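PDB 5GT5: pectate lyase from Paenibacillus sp. 0602, which cleaves the alpha-1,4-linked galacturonan backbone of pectate and pectin by endo-acting elimination, probably with the help of calcium ions. Local coordinates for residues S242-L248 with Y270-R276; W151-T155 with V168-A172; M292-R298 with V340-Q345. The protein carries 1 engineered substitution. All coordinates share one frame. Residue numbers count along the deposited sequence, not the author numbering.

Contact 1 of 3, residues S242-L248 with Y270-R276; sequences SQKKGHL and YKDIQDR
A buried pairing of two mostly irregular segments, contact 1 lies where the strand ending at Lys-271 leaves its sheet and meets the loop entering strand 248-249. The segments run alongside in the same direction, Ser-242 opposite Asp-272 through Gly-246 opposite Arg-276, with one bridge where Gln-243 CA and Ile-273 CA are 4.7 Å apart. Gln-243 N donates to Asp-272 O and Gln-243 O accepts from Gln-274 N, both 2.8 Å; His-247 N reaches Arg-276 O at 2.8 Å, and Gly-246 N weakly Asp-275 O at 2.9 Å. An ideal CB on Gly-246 would clash with Arg-276 O and Asp-275 O. Left-handed backbone conformations at Asp-272 and Arg-276 turn the chain. Gln-274 NE2 donates to Ser-242 OG (2.8 Å), and Lys-244 NZ to Gln-274 OE1 (2.9 Å); His-247 NE2 and Tyr-270 OH share a 2.8 Å hydrogen bond. The Arg-276 guanidinium sits between Lys-245 CD and Leu-248 CD1, while Lys-245 NZ pairs with Asp-174. Such stacked turns belong to the parallel beta-helix of polysaccharide lyase family 1, here presenting the probable catalytic arginine, Arg-276.

Contact 2 of 3, residues W151-T155 with V168-A172; sequences WDYIT and VFNKA. Engineered in segment 168-172: Val-168 (natural residue Gly).
Three apolar touches make the centre of this small, buried contact: Tyr-153 CD2 to Phe-169 CD2 at 3.9 Å, Ile-154 CD1 to Phe-169 CE2 at 3.9 Å, and Tyr-153 CE2 to Ala-172 CB at 3.7 Å. Both partners of Phe-169 approach the edge of its ring. Tyr-153 and Phe-169 have m chi1 values, which carry their rings into the space between the backbones, and Ile-154 is mt. The touching parts, 151-154 and 169-172, run nearly opposite ways, 154° apart end to end. Further out, Asn-170 O lies 3.3 Å from Tyr-153 CE2 at the ring edge. Tyr-153 OH then donates a weak hydrogen bond to Lys-171 O, 2.6 Å away. Asp-152, a probable calcium ligand, points its CA-to-CB bond away from this packing. In the beta-helix the contact spans the interior between strands 154-157 and 168-169, which belong to different sheets; Phe-169 stacks on Phe-132 and meets Phe-193, giving an aromatic row across strands 131-133, 168-169 and 184-194.

Contact 3 of 3, residues M292-R298 with V340-Q345; sequences MDATDAR and VIKDVQ
Strands 291-293 and 340-342 pair in parallel, as successive coils do in a right-handed parallel beta-helix. Met-292 bridges Ile-341 and Asp-293 bridges Lys-342, each with CA atoms 4.7 Å apart. Met-292 N donates to Val-340 O (2.8 Å), Lys-342 N to Met-292 O (2.8 Å), and Ala-294 N to Lys-342 O (2.9 Å). Beyond the strands the paths diverge: Ala-294 is the N-cap of helix 295-301, whereas segment 340-345 turns at Asp-343, which has positive phi (63°). On one face of the sheet, Met-292 SD meets Ile-341 CD1 at 4.0 Å; past the strand ends, Val-344 CG2 packs on Ala-294 CB at 3.9 Å. Asp-293 and Lys-342 lie on the opposite face, both t at chi1. Asp-293 OD1 closes an Asx turn, accepting from Thr-295 N (3.1 Å) and also from Thr-295 OG1 (2.6 Å). Lys-342 NZ donates to Thr-295 OG1 at 2.7 Å and forms a salt bridge with Asp-343 OD2 at 3.1 Å, so one ammonium ties the helix start to the turn of the next coil. Asp-343 OD1 accepts from Asp-374 N. Arg-298 NH2 forms a salt bridge with Asp-374, while Arg-298 NH1 donates to Gln-345 OE1 across 3.1 Å.

Stacked coils of a beta-helix can carry a site at some contacts and plain packing at others. Contacts 1 and 2, with centres about 10 Å apart, join directly: Gln-243 OE1 lies 2.9 Å from Ala-172 N, and Ser-242 O 2.9 Å from Lys-171 NZ, both probable hydrogen bonds. Contact 1 brings Arg-276, the probable catalytic residue, and contact 2 holds Asp-152 of the likely calcium site, which Asp-174 and Asp-178 complete. Contact 3 continues the stack on the other side, about 11 Å from contact 1 between centres, with Asp-272 N 2.8 Å from Asp-293 O; its Met-292 side chain is about 10 Å from that of Arg-276. Contacts 2 and 3 do not touch, and contact 1 adjoins both.

Contact 1 of 3, residues S242-L248 with Y270-R276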
loop_
_atom_site.group_PDB
_atom_site.type_symbol
_atom_site.label_atom_id
_atom_site.label_comp_id
_atom_site.label_asym_id
_atom_site.label_seq_id
_atom_site.Cartn_x
_atom_site.Cartn_y
_atom_site.Cartn_z
ATOM N N SER A 242 27.474 -19.802 13.139
ATOM C CA SER A 242 26.040 -19.486 13.066
ATOM C C SER A 242 25.756 -17.988 13.027
ATOM O O SER A 242 26.556 -17.167 13.479
ATOM C CB SER A 242 25.283 -20.147 14.224
ATOM O OG SER A 242 25.877 -19.865 15.470
ATOM N N GLN A 243 24.629 -17.644 12.412
ATOM C CA GLN A 243 24.249 -16.231 12.254
ATOM C C GLN A 243 23.514 -15.758 13.499
ATOM O O GLN A 243 22.590 -16.415 13.961
ATOM C CB GLN A 243 23.348 -16.117 11.017
ATOM C CG GLN A 243 22.615 -14.777 10.882
ATOM C CD GLN A 243 23.556 -13.601 10.726
ATOM O OE1 GLN A 243 24.749 -13.785 10.408
ATOM N NE2 GLN A 243 23.039 -12.390 10.922
ATOM N N LYS A 244 23.914 -14.634 14.076
ATOM C CA LYS A 244 23.336 -14.211 15.372
ATOM C C LYS A 244 21.902 -13.713 15.255
ATOM O O LYS A 244 21.074 -14.005 16.108
ATOM C CB LYS A 244 24.214 -13.125 16.003
ATOM C CG LYS A 244 23.808 -12.651 17.389
ATOM C CD LYS A 244 23.965 -13.769 18.396
ATOM C CE LYS A 244 25.430 -14.020 18.735
ATOM N NZ LYS A 244 25.593 -15.053 19.814
ATOM N N LYS A 245 21.589 -12.964 14.208
ATOM C CA LYS A 245 20.270 -12.300 14.088
ATOM C C LYS A 245 19.619 -12.561 12.735
ATOM O O LYS A 245 20.264 -12.412 11.693
ATOM C CB LYS A 245 20.414 -10.764 14.264
ATOM C CG LYS A 245 20.835 -10.307 15.651
ATOM C CD LYS A 245 21.413 -8.908 15.597
ATOM C CE LYS A 245 21.956 -8.448 16.939
ATOM N NZ LYS A 245 22.952 -7.348 16.759
ATOM N N GLY A 246 18.335 -12.914 12.733
ATOM C CA GLY A 246 17.593 -13.125 11.508
ATOM C C GLY A 246 16.834 -11.907 11.002
ATOM O O GLY A 246 17.379 -11.083 10.273
ATOM N N HIS A 247 15.555 -11.802 11.370
ATOM C CA HIS A 247 14.660 -10.732 10.940
ATOM C C HIS A 247 14.200 -9.872 12.130
ATOM O O HIS A 247 13.520 -10.377 13.030
ATOM C CB HIS A 247 13.366 -11.327 10.357
ATOM C CG HIS A 247 13.553 -12.207 9.151
ATOM N ND1 HIS A 247 14.139 -11.773 7.994
ATOM C CD2 HIS A 247 13.131 -13.478 8.921
ATOM C CE1 HIS A 247 14.131 -12.764 7.099
ATOM N NE2 HIS A 247 13.527 -13.801 7.643
ATOM N N LEU A 248 14.567 -8.608 12.153
ATOM C CA LEU A 248 14.030 -7.639 13.111
ATOM C C LEU A 248 12.858 -6.950 12.451
ATOM O O LEU A 248 13.037 -6.237 11.460
ATOM C CB LEU A 248 15.104 -6.620 13.498
ATOM C CG LEU A 248 14.662 -5.611 14.564
ATOM C CD1 LEU A 248 14.308 -6.296 15.898
ATOM C CD2 LEU A 248 15.776 -4.578 14.740
ATOM N N TYR A 270 16.081 -21.644 7.447
ATOM C CA TYR A 270 16.927 -20.872 8.367
ATOM C C TYR A 270 17.896 -21.855 8.990
ATOM O O TYR A 270 17.539 -22.555 9.946
ATOM C CB TYR A 270 16.070 -20.192 9.459
ATOM C CG TYR A 270 15.124 -19.150 8.873
ATOM C CD1 TYR A 270 15.554 -17.850 8.646
ATOM C CD2 TYR A 270 13.814 -19.490 8.543
ATOM C CE1 TYR A 270 14.715 -16.904 8.050
ATOM C CE2 TYR A 270 12.943 -18.549 7.990
ATOM C CZ TYR A 270 13.410 -17.261 7.736
ATOM O OH TYR A 270 12.552 -16.344 7.179
ATOM N N LYS A 271 19.096 -21.966 8.405
ATOM C CA LYS A 271 20.076 -22.933 8.844
ATOM C C LYS A 271 21.114 -22.269 9.717
ATOM O O LYS A 271 21.850 -21.384 9.261
ATOM C CB LYS A 271 20.740 -23.577 7.623
ATOM C CG LYS A 271 21.707 -24.689 8.025
ATOM C CD LYS A 271 22.393 -25.323 6.801
ATOM C CE LYS A 271 23.447 -26.359 7.216
ATOM N NZ LYS A 271 24.823 -25.789 7.372
ATOM N N ASP A 272 21.151 -22.688 10.987
ATOM C CA ASP A 272 22.102 -22.150 11.948
ATOM C C ASP A 272 21.957 -20.644 12.074
ATOM O O ASP A 272 22.941 -19.889 12.081
ATOM C CB ASP A 272 23.529 -22.574 11.582
ATOM C CG ASP A 272 23.668 -24.083 11.542
ATOM O OD1 ASP A 272 23.200 -24.733 12.512
ATOM O OD2 ASP A 272 24.220 -24.602 10.537
ATOM N N ILE A 273 20.695 -20.219 12.206
ATOM C CA ILE A 273 20.343 -18.860 12.572
ATOM C C ILE A 273 19.931 -18.901 14.046
ATOM O O ILE A 273 19.049 -19.667 14.418
ATOM C CB ILE A 273 19.164 -18.342 11.691
ATOM C CG1 ILE A 273 19.412 -18.644 10.202
ATOM C CG2 ILE A 273 18.897 -16.881 11.994
ATOM C CD1 ILE A 273 20.705 -18.052 9.614
ATOM N N GLN A 274 20.578 -18.099 14.874
ATOM C CA GLN A 274 20.414 -18.220 16.332
ATOM C C GLN A 274 19.147 -17.604 16.883
ATOM O O GLN A 274 18.737 -17.929 17.991
ATOM C CB GLN A 274 21.585 -17.555 17.046
ATOM C CG GLN A 274 22.926 -18.287 16.876
ATOM C CD GLN A 274 24.017 -17.676 17.742
ATOM O OE1 GLN A 274 23.753 -16.934 18.702
ATOM N NE2 GLN A 274 25.261 -17.976 17.394
ATOM N N ASP A 275 18.541 -16.663 16.161
ATOM C CA ASP A 275 17.544 -15.778 16.785
ATOM C C ASP A 275 16.738 -15.056 15.725
ATOM O O ASP A 275 17.189 -14.883 14.584
ATOM C CB ASP A 275 18.308 -14.756 17.662
ATOM C CG ASP A 275 17.459 -14.062 18.722
ATOM O OD1 ASP A 275 16.264 -14.399 18.941
ATOM O OD2 ASP A 275 18.034 -13.150 19.366
ATOM N N ARG A 276 15.540 -14.627 16.110
ATOM C CA ARG A 276 14.707 -13.703 15.330
ATOM C C ARG A 276 14.183 -14.330 14.048
ATOM O O ARG A 276 14.442 -13.855 12.935
ATOM C CB ARG A 276 15.440 -12.393 15.042
ATOM C CG ARG A 276 16.064 -11.730 16.261
ATOM C CD ARG A 276 16.509 -10.322 15.852
ATOM N NE ARG A 276 17.115 -9.601 16.977
ATOM C CZ ARG A 276 17.771 -8.440 16.831
ATOM N NH1 ARG A 276 17.941 -7.922 15.637
ATOM N NH2 ARG A 276 18.295 -7.841 17.893
HETATM O O HOH W 1 20.620 -12.598 18.834
HETATM O O HOH W 2 17.878 -8.902 12.834
#

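Contact 2 of 3, residues W151-T155 with V168-A172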
loop_
_atom_site.group_PDB
_atom_site.type_symbol
_atom_site.label_atom_id
_atom_site.label_comp_id
_atom_site.label_asym_id
_atom_site.label_seq_id
_atom_site.Cartn_x
_atom_site.Cartn_y
_atom_site.Cartn_z
ATOM N N TRP A 151 25.592 -3.194 9.901
ATOM C CA TRP A 151 25.473 -3.733 8.550
ATOM C C TRP A 151 24.413 -4.818 8.464
ATOM O O TRP A 151 24.522 -5.836 9.172
ATOM C CB TRP A 151 26.793 -4.370 8.104
ATOM C CG TRP A 151 28.041 -3.521 8.078
ATOM C CD1 TRP A 151 28.149 -2.145 8.020
ATOM C CD2 TRP A 151 29.376 -4.034 8.078
ATOM N NE1 TRP A 151 29.488 -1.783 7.975
ATOM C CE2 TRP A 151 30.250 -2.921 8.024
ATOM C CE3 TRP A 151 29.918 -5.323 8.131
ATOM C CZ2 TRP A 151 31.643 -3.068 7.986
ATOM C CZ3 TRP A 151 31.294 -5.469 8.110
ATOM C CH2 TRP A 151 32.142 -4.346 8.065
ATOM N N ASP A 152 23.397 -4.623 7.623
ATOM C CA ASP A 152 22.315 -5.585 7.413
ATOM C C ASP A 152 22.207 -5.812 5.928
ATOM O O ASP A 152 22.433 -4.874 5.156
ATOM C CB ASP A 152 20.986 -4.995 7.917
ATOM C CG ASP A 152 21.136 -4.294 9.252
ATOM O OD1 ASP A 152 21.107 -4.975 10.273
ATOM O OD2 ASP A 152 21.270 -3.050 9.271
ATOM N N TYR A 153 21.867 -7.008 5.454
ATOM C CA TYR A 153 21.784 -7.173 4.009
ATOM C C TYR A 153 20.657 -6.345 3.388
ATOM O O TYR A 153 20.859 -5.675 2.394
ATOM C CB TYR A 153 21.625 -8.636 3.617
ATOM C CG TYR A 153 22.878 -9.437 3.717
ATOM C CD1 TYR A 153 23.974 -9.133 2.894
ATOM C CD2 TYR A 153 22.962 -10.528 4.559
ATOM C CE1 TYR A 153 25.129 -9.892 2.970
ATOM C CE2 TYR A 153 24.120 -11.295 4.633
ATOM C CZ TYR A 153 25.177 -10.968 3.821
ATOM O OH TYR A 153 26.333 -11.724 3.920
ATOM N N ILE A 154 19.461 -6.432 3.953
ATOM C CA ILE A 154 18.321 -5.657 3.424
ATOM C C ILE A 154 17.560 -5.084 4.601
ATOM O O ILE A 154 17.230 -5.816 5.556
ATOM C CB ILE A 154 17.365 -6.519 2.584
ATOM C CG1 ILE A 154 18.107 -7.116 1.389
ATOM C CG2 ILE A 154 16.170 -5.684 2.106
ATOM C CD1 ILE A 154 17.242 -8.081 0.546
ATOM N N THR A 155 17.286 -3.780 4.549
ATOM C CA THR A 155 16.428 -3.088 5.526
ATOM C C THR A 155 15.326 -2.450 4.739
ATOM O O THR A 155 15.571 -1.780 3.714
ATOM C CB THR A 155 17.186 -2.032 6.313
ATOM O OG1 THR A 155 18.290 -2.666 6.990
ATOM C CG2 THR A 155 16.327 -1.420 7.379
ATOM N N VAL A 168 19.420 -15.998 -1.279
ATOM C CA VAL A 168 20.272 -16.667 -0.297
ATOM C C VAL A 168 21.058 -15.632 0.485
ATOM O O VAL A 168 21.603 -14.695 -0.112
ATOM C CB VAL A 168 21.225 -17.616 -0.993
ATOM C CG1 VAL A 168 22.237 -18.240 -0.000
ATOM C CG2 VAL A 168 20.418 -18.664 -1.560
ATOM N N PHE A 169 21.095 -15.800 1.811
ATOM C CA PHE A 169 21.786 -14.873 2.702
ATOM C C PHE A 169 22.770 -15.656 3.543
ATOM O O PHE A 169 22.425 -16.708 4.078
ATOM C CB PHE A 169 20.777 -14.155 3.601
ATOM C CG PHE A 169 19.744 -13.368 2.848
ATOM C CD1 PHE A 169 18.609 -13.991 2.332
ATOM C CD2 PHE A 169 19.930 -12.013 2.628
ATOM C CE1 PHE A 169 17.649 -13.266 1.657
ATOM C CE2 PHE A 169 18.976 -11.272 1.937
ATOM C CZ PHE A 169 17.837 -11.894 1.449
ATOM N N ASN A 170 23.986 -15.122 3.645
ATOM C CA ASN A 170 25.053 -15.715 4.446
ATOM C C ASN A 170 25.210 -14.921 5.743
ATOM O O ASN A 170 24.270 -14.245 6.150
ATOM C CB ASN A 170 26.341 -15.741 3.617
ATOM C CG ASN A 170 26.254 -16.684 2.435
ATOM O OD1 ASN A 170 26.561 -17.884 2.565
ATOM N ND2 ASN A 170 25.852 -16.162 1.272
ATOM N N LYS A 171 26.377 -14.921 6.367
ATOM C CA LYS A 171 26.536 -14.208 7.634
ATOM C C LYS A 171 26.439 -12.704 7.431
ATOM O O LYS A 171 26.932 -12.150 6.437
ATOM C CB LYS A 171 27.910 -14.523 8.242
ATOM C CG LYS A 171 28.061 -15.920 8.814
ATOM C CD LYS A 171 27.816 -15.929 10.283
ATOM C CE LYS A 171 28.973 -15.250 11.073
ATOM N NZ LYS A 171 28.428 -15.171 12.465
ATOM N N ALA A 172 25.815 -12.030 8.388
ATOM C CA ALA A 172 25.834 -10.579 8.436
ATOM C C ALA A 172 26.197 -10.129 9.837
ATOM O O ALA A 172 25.852 -10.779 10.825
ATOM C CB ALA A 172 24.457 -9.988 8.040
#

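Contact 3 of 3, residues M292-R298 with V340-Q345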
loop_
_atom_site.group_PDB
_atom_site.type_symbol
_atom_site.label_atom_id
_atom_site.label_comp_id
_atom_site.label_asym_id
_atom_site.label_seq_id
_atom_site.Cartn_x
_atom_site.Cartn_y
_atom_site.Cartn_z
ATOM N N MET A 292 13.516 -24.143 10.714
ATOM C CA MET A 292 14.555 -23.545 11.550
ATOM C C MET A 292 15.409 -24.719 11.981
ATOM O O MET A 292 14.982 -25.501 12.829
ATOM C CB MET A 292 13.978 -22.887 12.807
ATOM C CG MET A 292 12.858 -21.863 12.567
ATOM S SD MET A 292 12.261 -21.322 14.200
ATOM C CE MET A 292 10.684 -20.595 13.767
ATOM N N ASP A 293 16.580 -24.881 11.389
ATOM C CA ASP A 293 17.461 -26.015 11.669
ATOM C C ASP A 293 18.766 -25.483 12.215
ATOM O O ASP A 293 19.630 -25.013 11.447
ATOM C CB ASP A 293 17.702 -26.816 10.393
ATOM C CG ASP A 293 18.496 -28.060 10.634
ATOM O OD1 ASP A 293 19.186 -28.161 11.656
ATOM O OD2 ASP A 293 18.430 -28.962 9.782
ATOM N N ALA A 294 18.928 -25.578 13.532
ATOM C CA ALA A 294 20.093 -25.028 14.234
ATOM C C ALA A 294 21.019 -26.164 14.698
ATOM O O ALA A 294 21.741 -26.012 15.678
ATOM C CB ALA A 294 19.642 -24.167 15.453
ATOM N N THR A 295 21.025 -27.276 13.967
ATOM C CA THR A 295 21.843 -28.453 14.326
ATOM C C THR A 295 23.302 -28.116 14.601
ATOM O O THR A 295 23.869 -28.527 15.628
ATOM C CB THR A 295 21.790 -29.505 13.204
ATOM O OG1 THR A 295 20.451 -30.003 13.071
ATOM C CG2 THR A 295 22.749 -30.698 13.516
ATOM N N ASP A 296 23.926 -27.382 13.692
ATOM C CA ASP A 296 25.341 -27.074 13.845
ATOM C C ASP A 296 25.608 -26.081 14.961
ATOM O O ASP A 296 26.612 -26.168 15.678
ATOM C CB ASP A 296 25.914 -26.582 12.530
ATOM C CG ASP A 296 25.550 -27.475 11.371
ATOM O OD1 ASP A 296 25.891 -28.665 11.425
ATOM O OD2 ASP A 296 24.899 -26.989 10.413
ATOM N N ALA A 297 24.707 -25.135 15.155
ATOM C CA ALA A 297 24.858 -24.239 16.291
ATOM C C ALA A 297 24.772 -24.988 17.627
ATOM O O ALA A 297 25.549 -24.720 18.562
ATOM C CB ALA A 297 23.815 -23.140 16.229
ATOM N N ARG A 298 23.840 -25.935 17.699
ATOM C CA ARG A 298 23.639 -26.741 18.916
ATOM C C ARG A 298 24.918 -27.545 19.192
ATOM O O ARG A 298 25.392 -27.619 20.342
ATOM C CB ARG A 298 22.419 -27.665 18.725
ATOM C CG ARG A 298 22.025 -28.470 19.980
ATOM C CD ARG A 298 21.451 -27.571 20.986
ATOM N NE ARG A 298 20.847 -28.274 22.121
ATOM C CZ ARG A 298 20.391 -27.618 23.178
ATOM N NH1 ARG A 298 20.503 -26.300 23.231
ATOM N NH2 ARG A 298 19.851 -28.277 24.206
ATOM N N VAL A 340 9.099 -27.021 10.406
ATOM C CA VAL A 340 10.039 -27.961 11.013
ATOM C C VAL A 340 11.068 -27.173 11.816
ATOM O O VAL A 340 11.684 -26.233 11.290
ATOM C CB VAL A 340 10.767 -28.756 9.906
ATOM C CG1 VAL A 340 11.808 -29.673 10.534
ATOM C CG2 VAL A 340 9.750 -29.536 9.056
ATOM N N ILE A 341 11.243 -27.532 13.089
ATOM C CA ILE A 341 12.179 -26.853 13.981
ATOM C C ILE A 341 13.072 -27.907 14.599
ATOM O O ILE A 341 12.580 -28.871 15.216
ATOM C CB ILE A 341 11.423 -26.072 15.079
ATOM C CG1 ILE A 341 10.536 -25.001 14.407
ATOM C CG2 ILE A 341 12.380 -25.397 16.052
ATOM C CD1 ILE A 341 9.696 -24.197 15.379
ATOM N N LYS A 342 14.369 -27.734 14.435
ATOM C CA LYS A 342 15.345 -28.683 14.931
ATOM C C LYS A 342 16.439 -28.003 15.716
ATOM O O LYS A 342 17.110 -27.087 15.202
ATOM C CB LYS A 342 15.947 -29.487 13.768
ATOM C CG LYS A 342 16.893 -30.591 14.251
ATOM C CD LYS A 342 17.353 -31.470 13.113
ATOM C CE LYS A 342 18.161 -32.630 13.673
ATOM N NZ LYS A 342 19.441 -32.162 14.238
ATOM N N ASP A 343 16.616 -28.473 16.952
ATOM C CA ASP A 343 17.725 -28.082 17.810
ATOM C C ASP A 343 17.717 -26.599 18.162
ATOM O O ASP A 343 18.754 -25.982 18.377
ATOM C CB ASP A 343 19.052 -28.561 17.224
ATOM C CG ASP A 343 19.274 -30.052 17.458
ATOM O OD1 ASP A 343 18.564 -30.619 18.318
ATOM O OD2 ASP A 343 20.170 -30.650 16.810
ATOM N N VAL A 344 16.511 -26.066 18.278
ATOM C CA VAL A 344 16.275 -24.728 18.818
ATOM C C VAL A 344 15.684 -24.906 20.210
ATOM O O VAL A 344 14.609 -25.494 20.359
ATOM C CB VAL A 344 15.302 -23.929 17.922
ATOM C CG1 VAL A 344 14.960 -22.594 18.581
ATOM C CG2 VAL A 344 15.915 -23.705 16.513
ATOM N N GLN A 345 16.388 -24.429 21.228
ATOM C CA GLN A 345 15.974 -24.693 22.610
ATOM C C GLN A 345 14.706 -23.932 23.018
ATOM O O GLN A 345 13.876 -24.445 23.788
ATOM C CB GLN A 345 17.120 -24.374 23.565
ATOM C CG GLN A 345 16.778 -24.787 25.036
ATOM C CD GLN A 345 17.988 -24.796 25.943
ATOM O OE1 GLN A 345 19.128 -24.726 25.488
ATOM N NE2 GLN A 345 17.744 -24.909 27.241
#